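Local coordinates for protein HigA antitoxin (Streptococcus pneumoniae TIGR4, PDB 6AF4) that probably binds DNA through a helix-turn-helix domain, as the antitoxin partner in a HigBA toxin-antitoxin pair, at residues Met33-Glu38 / Lys78-Leu83. Residues are numbered along the deposited sequence; the frame is centred on the assembly and turned at random.
Sequences MSELIE and KVLASL
Leu83 reaches helix 20-40 through a single methyl, CD2, which lies against the backbone and the first side-chain carbon of Glu35. Leu83 CD2 is 3.8 Å from Glu35 CB and 3.4 Å from Glu35 O, and it also comes within 4.3 Å of Leu36 N, so the methyl rests on the Glu35-Leu36 peptide as well as on Glu35 CB. Beside this point the aliphatic part of Glu35 meets Leu80, with Glu35 CG 4.1 Å from Leu80 CD2 and the two side chains crossing at about a right angle. The Glu35 chain bends at chi2 (-62°), and its carboxylate belongs to a weak, long ion pair between OE1 and Lys85 NZ.

One residue further along, Leu36 CD2 touches Val79 CG1 at 4.0 Å, again with the side chains nearly perpendicular. With CG1 anti to the backbone N of Val79 (chi1 173°), CG1 is the branch that meets Leu36 CD2. No hydrogen bond joins the two segments, and the 181 Å² buried between them, both sides summed, is van der Waals packing, mainly of apolar side-chain carbons, with one methyl on a peptide group.

The closest CA pair is Glu35 and Leu83, 7.5 Å apart. There Leu83 N bonds to Leu80 O at 2.9 Å. Outside the pair, Leu36 and Leu83 both pack on Leu50 of helix 47-54, while Leu36 and Val79 share Ile61 of helix 58-65. Helices 20-40 and 73-82 thus pack against helices 47-54 and 58-65 through shared contacts on Leu50 and Ile61, an arrangement consistent with the hydrophobic core of XRE-type helix-turn-helix domains.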
# COMPACT_ATOMS: atom_id res chain seq x y z
N MET H 33 7.99 8.17 -4.65
CA MET H 33 9.22 8.70 -5.24
C MET H 33 9.54 10.07 -4.66
O MET H 33 10.70 10.36 -4.38
CB MET H 33 9.09 8.79 -6.76
CG MET H 33 9.35 7.49 -7.50
SD MET H 33 9.23 7.66 -9.30
CE MET H 33 7.48 7.37 -9.56
N SER H 34 8.51 10.89 -4.46
CA SER H 34 8.69 12.23 -3.91
C SER H 34 9.31 12.21 -2.53
O SER H 34 10.26 12.94 -2.26
CB SER H 34 7.35 12.96 -3.86
OG SER H 34 6.88 13.26 -5.16
N GLU H 35 8.76 11.37 -1.65
CA GLU H 35 9.26 11.26 -0.28
C GLU H 35 10.73 10.88 -0.26
O GLU H 35 11.51 11.44 0.51
CB GLU H 35 8.44 10.24 0.51
CG GLU H 35 6.99 10.65 0.75
CD GLU H 35 6.85 11.92 1.57
OE1 GLU H 35 7.79 12.25 2.33
OE2 GLU H 35 5.80 12.58 1.47
N LEU H 36 11.11 9.94 -1.11
CA LEU H 36 12.50 9.50 -1.20
C LEU H 36 13.39 10.60 -1.75
O LEU H 36 14.56 10.71 -1.39
CB LEU H 36 12.61 8.25 -2.07
CG LEU H 36 11.93 7.01 -1.47
CD1 LEU H 36 12.01 5.83 -2.42
CD2 LEU H 36 12.57 6.66 -0.14
N ILE H 37 12.84 11.42 -2.64
CA ILE H 37 13.58 12.54 -3.22
C ILE H 37 13.68 13.71 -2.25
O ILE H 37 14.77 14.27 -2.06
CB ILE H 37 12.92 13.01 -4.53
CG1 ILE H 37 13.09 11.96 -5.63
CG2 ILE H 37 13.51 14.34 -4.99
CD1 ILE H 37 12.16 12.15 -6.80
N GLU H 38 12.56 14.06 -1.63
CA GLU H 38 12.53 15.16 -0.66
C GLU H 38 13.28 14.81 0.62
O GLU H 38 13.50 15.66 1.47
CB GLU H 38 11.08 15.54 -0.33
CG GLU H 38 10.32 16.16 -1.50
CD GLU H 38 8.84 16.36 -1.20
OE1 GLU H 38 8.13 15.35 -0.98
OE2 GLU H 38 8.38 17.52 -1.20
N LYS H 78 7.00 0.97 6.57
CA LYS H 78 8.26 1.06 7.29
C LYS H 78 9.10 2.24 6.80
O LYS H 78 9.57 3.06 7.59
CB LYS H 78 9.07 -0.23 7.15
CG LYS H 78 8.59 -1.38 8.03
CD LYS H 78 9.60 -2.52 8.00
CE LYS H 78 9.03 -3.78 8.63
NZ LYS H 78 10.01 -4.90 8.59
N VAL H 79 9.29 2.31 5.49
CA VAL H 79 10.08 3.38 4.88
C VAL H 79 9.46 4.75 5.15
O VAL H 79 10.16 5.70 5.50
CB VAL H 79 10.23 3.17 3.36
CG1 VAL H 79 10.90 4.37 2.72
CG2 VAL H 79 11.02 1.89 3.08
N LEU H 80 8.14 4.84 5.01
CA LEU H 80 7.43 6.09 5.25
C LEU H 80 7.54 6.54 6.71
O LEU H 80 7.65 7.73 6.99
CB LEU H 80 5.96 5.96 4.85
CG LEU H 80 5.65 5.92 3.36
CD1 LEU H 80 4.15 5.75 3.13
CD2 LEU H 80 6.16 7.17 2.66
N ALA H 81 7.49 5.58 7.63
CA ALA H 81 7.54 5.87 9.06
C ALA H 81 8.84 6.57 9.45
O ALA H 81 8.83 7.48 10.28
CB ALA H 81 7.37 4.60 9.87
N SER H 82 9.94 6.15 8.84
CA SER H 82 11.24 6.77 9.07
C SER H 82 11.23 8.22 8.60
O SER H 82 11.97 9.06 9.13
CB SER H 82 12.34 5.99 8.35
OG SER H 82 12.26 4.61 8.63
N LEU H 83 10.40 8.51 7.60
CA LEU H 83 10.35 9.83 6.99
C LEU H 83 9.26 10.70 7.59
O LEU H 83 9.08 11.86 7.20
CB LEU H 83 10.15 9.71 5.48
CG LEU H 83 11.38 9.49 4.59
CD1 LEU H 83 12.18 8.28 5.02
CD2 LEU H 83 10.97 9.34 3.14